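Local coordinates for trypsin-resistant surface T6 protein (Streptococcus pyogenes serotype M6, PDB 4P0D) that probably forms the shaft of the cell-surface pilus as its three-domain backbone pilin and is probably linked covalently to the bacterial cell wall, at residues S421-W426 against Y433-R438; T155-D160 against K314-Y319. The protein carries 1 engineered substitution. All coordinates share one frame; numbering follows the deposited sequence.

Both contacts lie in the half of the elongated pilin toward its C-terminus, their centres about 19 Å apart and their nearest atoms about 7 Å apart, without touching. Contact 2 closes before contact 1 opens along the chain. In contact 2, Thr157, just before strand 158-160, meets Val316 at the end of strand 307-316, and Asp160 meets Tyr319, just before strand 320-327. Contact 1 belongs to the hairpin of strands 425-428 and 431-434, at one side of a four-stranded antiparallel sheet. Ser434 and Ser437 bring this hairpin against residues 169-171, and Asp160 OD2 also accepts from Trp394 N, so residues far apart in sequence meet near one place.

Contact 1: S421-W426 against Y433-R438; sequences SEQVGW and YSIDSR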
loop_
_atom_site.group_PDB
_atom_site.type_symbol
_atom_site.label_atom_id
_atom_site.label_comp_id
_atom_site.label_asym_id
_atom_site.label_seq_id
_atom_site.Cartn_x
_atom_site.Cartn_y
_atom_site.Cartn_z
ATOM N N SER A 421 1.583 -40.629 7.082
ATOM C CA SER A 421 2.433 -39.452 7.232
ATOM C C SER A 421 2.040 -38.559 8.400
ATOM O O SER A 421 0.907 -38.588 8.886
ATOM C CB SER A 421 2.393 -38.611 5.951
ATOM O OG SER A 421 1.051 -38.289 5.596
ATOM N N GLU A 422 2.987 -37.727 8.809
ATOM C CA GLU A 422 2.762 -36.822 9.920
ATOM C C GLU A 422 1.942 -35.595 9.513
ATOM O O GLU A 422 1.715 -35.298 8.330
ATOM C CB GLU A 422 4.095 -36.392 10.547
ATOM C CG GLU A 422 4.838 -35.307 9.795
ATOM C CD GLU A 422 6.330 -35.331 10.058
ATOM O OE1 GLU A 422 6.891 -34.293 10.504
ATOM O OE2 GLU A 422 6.938 -36.391 9.801
ATOM N N GLN A 423 1.507 -34.892 10.536
ATOM C CA GLN A 423 0.811 -33.640 10.385
ATOM C C GLN A 423 1.697 -32.618 9.678
ATOM O O GLN A 423 2.886 -32.477 10.001
ATOM C CB GLN A 423 0.440 -33.125 11.767
ATOM C CG GLN A 423 -0.484 -31.930 11.735
ATOM C CD GLN A 423 -0.722 -31.360 13.111
ATOM O OE1 GLN A 423 -0.436 -32.004 14.116
ATOM N NE2 GLN A 423 -1.245 -30.142 13.163
ATOM N N VAL A 424 1.121 -31.906 8.714
ATOM C CA VAL A 424 1.860 -30.876 7.976
ATOM C C VAL A 424 1.446 -29.446 8.350
ATOM O O VAL A 424 2.199 -28.512 8.108
ATOM C CB VAL A 424 1.769 -31.081 6.452
ATOM C CG1 VAL A 424 2.456 -32.382 6.068
ATOM C CG2 VAL A 424 0.329 -31.060 5.953
ATOM N N GLY A 425 0.260 -29.277 8.932
ATOM C CA GLY A 425 -0.147 -27.985 9.430
ATOM C C GLY A 425 -1.506 -28.009 10.091
ATOM O O GLY A 425 -1.884 -29.006 10.734
ATOM N N TRP A 426 -2.236 -26.913 9.918
ATOM C CA TRP A 426 -3.538 -26.710 10.551
ATOM C C TRP A 426 -4.564 -26.154 9.568
ATOM O O TRP A 426 -4.222 -25.428 8.635
ATOM C CB TRP A 426 -3.390 -25.740 11.726
ATOM C CG TRP A 426 -2.430 -26.236 12.790
ATOM C CD1 TRP A 426 -1.111 -25.912 12.930
ATOM C CD2 TRP A 426 -2.737 -27.134 13.859
ATOM N NE1 TRP A 426 -0.574 -26.557 14.019
ATOM C CE2 TRP A 426 -1.554 -27.310 14.612
ATOM C CE3 TRP A 426 -3.906 -27.802 14.265
ATOM C CZ2 TRP A 426 -1.496 -28.142 15.741
ATOM C CZ3 TRP A 426 -3.839 -28.636 15.400
ATOM C CH2 TRP A 426 -2.647 -28.798 16.109
ATOM N N TYR A 433 -2.856 -23.387 7.433
ATOM C CA TYR A 433 -1.800 -22.729 8.182
ATOM C C TYR A 433 -0.697 -23.717 8.424
ATOM O O TYR A 433 -0.958 -24.866 8.778
ATOM C CB TYR A 433 -2.300 -22.285 9.558
ATOM C CG TYR A 433 -3.355 -21.229 9.484
ATOM C CD1 TYR A 433 -4.675 -21.563 9.209
ATOM C CD2 TYR A 433 -3.035 -19.896 9.667
ATOM C CE1 TYR A 433 -5.651 -20.595 9.114
ATOM C CE2 TYR A 433 -4.005 -18.918 9.602
ATOM C CZ TYR A 433 -5.307 -19.277 9.312
ATOM O OH TYR A 433 -6.264 -18.297 9.229
ATOM N N SER A 434 0.530 -23.241 8.344
ATOM C CA SER A 434 1.689 -24.054 8.648
ATOM C C SER A 434 1.754 -24.293 10.157
ATOM O O SER A 434 1.084 -23.623 10.942
ATOM C CB SER A 434 2.950 -23.349 8.186
ATOM O OG SER A 434 3.180 -22.186 8.961
ATOM N N ILE A 435 2.588 -25.245 10.549
ATOM C CA ILE A 435 2.823 -25.556 11.953
ATOM C C ILE A 435 3.246 -24.304 12.715
ATOM O O ILE A 435 2.752 -24.031 13.823
ATOM C CB ILE A 435 3.911 -26.646 12.099
ATOM C CG1 ILE A 435 3.452 -27.981 11.488
ATOM C CG2 ILE A 435 4.343 -26.809 13.542
ATOM C CD1 ILE A 435 2.317 -28.676 12.214
ATOM N N ASP A 436 4.158 -23.536 12.129
ATOM C CA ASP A 436 4.673 -22.337 12.797
ATOM C C ASP A 436 3.693 -21.160 12.827
ATOM O O ASP A 436 3.916 -20.196 13.544
ATOM C CB ASP A 436 6.016 -21.910 12.195
ATOM C CG ASP A 436 7.146 -22.872 12.546
ATOM O OD1 ASP A 436 7.116 -23.490 13.639
ATOM O OD2 ASP A 436 8.063 -23.010 11.712
ATOM N N SER A 437 2.623 -21.241 12.045
ATOM C CA SER A 437 1.570 -20.236 12.071
ATOM C C SER A 437 0.266 -20.803 12.654
ATOM O O SER A 437 -0.826 -20.393 12.265
ATOM C CB SER A 437 1.346 -19.681 10.669
ATOM O OG SER A 437 2.349 -18.736 10.346
ATOM N N ARG A 438 0.383 -21.739 13.595
ATOM C CA ARG A 438 -0.794 -22.323 14.253
ATOM C C ARG A 438 -1.700 -21.227 14.825
ATOM O O ARG A 438 -1.253 -20.462 15.692
ATOM C CB ARG A 438 -0.346 -23.270 15.368
ATOM C CG ARG A 438 -1.499 -23.964 16.071
ATOM C CD ARG A 438 -0.992 -24.784 17.230
ATOM N NE ARG A 438 -2.028 -25.629 17.826
ATOM C CZ ARG A 438 -1.765 -26.611 18.690
ATOM N NH1 ARG A 438 -0.516 -26.876 19.058
ATOM N NH2 ARG A 438 -2.756 -27.345 19.179
HETATM O O HOH W 1 4.568 -26.601 8.603
#
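Arg438 lies flat over one face of the Trp426 indole. Its chain runs extended from a CG anti to the backbone N (chi1 -178°), which carries the guanidinium out over the CZ2-CH2 rim of the six-membered ring with the two planes 16° apart. NE is 3.3 Å from Trp426 CZ2, while Arg438 CG sits over the five-membered ring in a CH-pi contact. The opposite indole face is covered by the Gln423 amide: NE2 lies over the ring centre and also donates a nearly straight bond (172°) to Gly425 O at 2.8 Å, from above the carbonyl plane, which fixes the amide. Next to the indole the hairpin backbone is tight. Trp426 and Tyr433 form an antiparallel hydrogen-bonded pair, with Trp426 N to Tyr433 O and Tyr433 N to Trp426 O both 2.7 Å.

Packing thins past Gly425. Val424 and Gly425 both face Ala447 of the next strand, a classic beta bulge, and across the hairpin a water joins Val424 O to Ile435 N at 3.1 Å each. The exposed Ile435 lays CD1 3.8 Å from Gly425 CA. The indole is thus sandwiched between an amide and a guanidinium; with the guanidinium nearly parallel to the ring, a positive charge over the indole face would probably be favourable.

Contact 2: T155-D160 against K314-Y319; sequences TGTIDD and KIVYTY
Thr157 and Val316 make the first touch between the two segments, after the chain has left the long strand 139-155 and turned at Gly156, whose positive phi takes it round the bend. The Thr157 methyl CG2 rests between both branches of the valine, 3.8 Å from Val316 CG1 and 4.0 Å from Val316 CG2. It points there because OG1 takes the position between the backbone N and the carbonyl carbon (chi1 47°), which leaves the methyl beside the N. Leu172 of the neighbouring strand 171-179 touches both residues, and methyl groups make the touch between the segments here. Farther along, Asp159 OD1 forms a salt bridge with Lys164 of strand 163-165, the partner of 158-160 in a small antiparallel ribbon.

At Asp160 the chain comes back to the second segment. With CG anti to the backbone N (chi1 180°), the buried carboxylate reaches the phenol of Tyr319, whose OH donates to Asp160 OD2 at 2.6 Å and meets it nearly along its C-O axis. Carboxylate and ring stand almost perpendicular, 84° apart. The same OD2 also accepts the backbone N-H of Trp394, and the rings of Trp394 and Tyr317 meet edge-to-face. Two donors therefore grip one buried carboxylate oxygen, which would help Asp160 stay ionised, and the short bond joins the 158-160 ribbon to Tyr319, just before strand 320-327, through a hydrogen bond that is probably charge-assisted.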
loop_
_atom_site.group_PDB
_atom_site.type_symbol
_atom_site.label_atom_id
_atom_site.label_comp_id
_atom_site.label_asym_id
_atom_site.label_seq_id
_atom_site.Cartn_x
_atom_site.Cartn_y
_atom_site.Cartn_z
ATOM N N THR A 155 6.385 -8.395 8.320
ATOM C CA THR A 155 7.214 -9.306 9.096
ATOM C C THR A 155 6.570 -10.680 9.058
ATOM O O THR A 155 5.447 -10.820 8.581
ATOM C CB THR A 155 7.356 -8.829 10.538
ATOM O OG1 THR A 155 6.050 -8.722 11.136
ATOM C CG2 THR A 155 8.089 -7.462 10.566
ATOM N N GLY A 156 7.299 -11.691 9.520
ATOM C CA GLY A 156 6.841 -13.087 9.427
ATOM C C GLY A 156 7.517 -13.820 8.278
ATOM O O GLY A 156 7.291 -15.014 8.069
ATOM N N THR A 157 8.339 -13.073 7.541
ATOM C CA THR A 157 9.046 -13.540 6.366
ATOM C C THR A 157 10.468 -13.948 6.734
ATOM O O THR A 157 10.945 -13.695 7.863
ATOM C CB THR A 157 9.146 -12.398 5.317
ATOM O OG1 THR A 157 9.566 -11.202 5.977
ATOM C CG2 THR A 157 7.793 -12.139 4.615
ATOM N N ILE A 158 11.155 -14.552 5.764
ATOM C CA ILE A 158 12.537 -14.951 5.921
ATOM C C ILE A 158 13.374 -14.149 4.925
ATOM O O ILE A 158 13.107 -14.194 3.732
ATOM C CB ILE A 158 12.702 -16.449 5.604
ATOM C CG1 ILE A 158 11.845 -17.309 6.544
ATOM C CG2 ILE A 158 14.171 -16.856 5.643
ATOM C CD1 ILE A 158 12.322 -17.295 7.974
ATOM N N ASP A 159 14.387 -13.434 5.416
ATOM C CA ASP A 159 15.217 -12.594 4.544
ATOM C C ASP A 159 16.140 -13.446 3.683
ATOM O O ASP A 159 16.883 -14.280 4.191
ATOM C CB ASP A 159 16.051 -11.589 5.352
ATOM C CG ASP A 159 15.229 -10.385 5.836
ATOM O OD1 ASP A 159 14.287 -9.954 5.143
ATOM O OD2 ASP A 159 15.548 -9.851 6.918
ATOM N N ASP A 160 16.057 -13.232 2.377
ATOM C CA ASP A 160 16.946 -13.857 1.411
ATOM C C ASP A 160 17.730 -12.739 0.712
ATOM O O ASP A 160 17.277 -12.198 -0.297
ATOM C CB ASP A 160 16.094 -14.640 0.408
ATOM C CG ASP A 160 16.923 -15.329 -0.660
ATOM O OD1 ASP A 160 18.151 -15.429 -0.480
ATOM O OD2 ASP A 160 16.333 -15.736 -1.676
ATOM N N LYS A 314 4.908 -3.954 -0.660
ATOM C CA LYS A 314 5.959 -4.906 -0.301
ATOM C C LYS A 314 5.724 -6.166 -1.128
ATOM O O LYS A 314 4.593 -6.615 -1.289
ATOM C CB LYS A 314 5.941 -5.216 1.190
ATOM C CG LYS A 314 6.228 -4.014 2.101
ATOM C CD LYS A 314 7.632 -3.436 1.953
ATOM C CE LYS A 314 8.722 -4.471 2.167
ATOM N NZ LYS A 314 10.067 -3.914 1.866
ATOM N N ILE A 315 6.779 -6.716 -1.684
ATOM C CA ILE A 315 6.652 -7.928 -2.478
ATOM C C ILE A 315 7.244 -9.020 -1.632
ATOM O O ILE A 315 8.342 -8.866 -1.056
ATOM C CB ILE A 315 7.396 -7.821 -3.829
ATOM C CG1 ILE A 315 7.040 -6.526 -4.550
ATOM C CG2 ILE A 315 7.081 -9.019 -4.729
ATOM C CD1 ILE A 315 7.974 -6.227 -5.719
ATOM N N VAL A 316 6.531 -10.128 -1.535
ATOM C CA VAL A 316 7.065 -11.269 -0.846
ATOM C C VAL A 316 7.191 -12.409 -1.841
ATOM O O VAL A 316 6.327 -12.596 -2.682
ATOM C CB VAL A 316 6.200 -11.643 0.368
ATOM C CG1 VAL A 316 6.752 -12.866 1.052
ATOM C CG2 VAL A 316 6.168 -10.465 1.348
ATOM N N TYR A 317 8.286 -13.152 -1.723
ATOM C CA TYR A 317 8.657 -14.181 -2.710
ATOM C C TYR A 317 8.532 -15.606 -2.156
ATOM O O TYR A 317 8.647 -15.835 -0.951
ATOM C CB TYR A 317 10.081 -13.924 -3.175
ATOM C CG TYR A 317 10.223 -12.612 -3.902
ATOM C CD1 TYR A 317 9.868 -12.494 -5.247
ATOM C CD2 TYR A 317 10.668 -11.471 -3.245
ATOM C CE1 TYR A 317 9.979 -11.291 -5.916
ATOM C CE2 TYR A 317 10.786 -10.262 -3.920
ATOM C CZ TYR A 317 10.440 -10.188 -5.252
ATOM O OH TYR A 317 10.541 -8.993 -5.919
ATOM N N THR A 318 8.280 -16.563 -3.047
ATOM C CA THR A 318 8.362 -17.980 -2.692
ATOM C C THR A 318 9.094 -18.705 -3.810
ATOM O O THR A 318 9.138 -18.223 -4.951
ATOM C CB THR A 318 6.973 -18.648 -2.526
ATOM O OG1 THR A 318 6.356 -18.825 -3.812
ATOM C CG2 THR A 318 6.051 -17.818 -1.688
ATOM N N TYR A 319 9.624 -19.881 -3.475
ATOM C CA TYR A 319 10.273 -20.765 -4.435
ATOM C C TYR A 319 9.660 -22.152 -4.328
ATOM O O TYR A 319 8.901 -22.450 -3.399
ATOM C CB TYR A 319 11.771 -20.876 -4.123
ATOM C CG TYR A 319 12.439 -19.529 -3.892
ATOM C CD1 TYR A 319 12.568 -18.612 -4.931
ATOM C CD2 TYR A 319 12.898 -19.168 -2.627
ATOM C CE1 TYR A 319 13.155 -17.373 -4.729
ATOM C CE2 TYR A 319 13.497 -17.927 -2.413
ATOM C CZ TYR A 319 13.619 -17.030 -3.464
ATOM O OH TYR A 319 14.202 -15.788 -3.250
#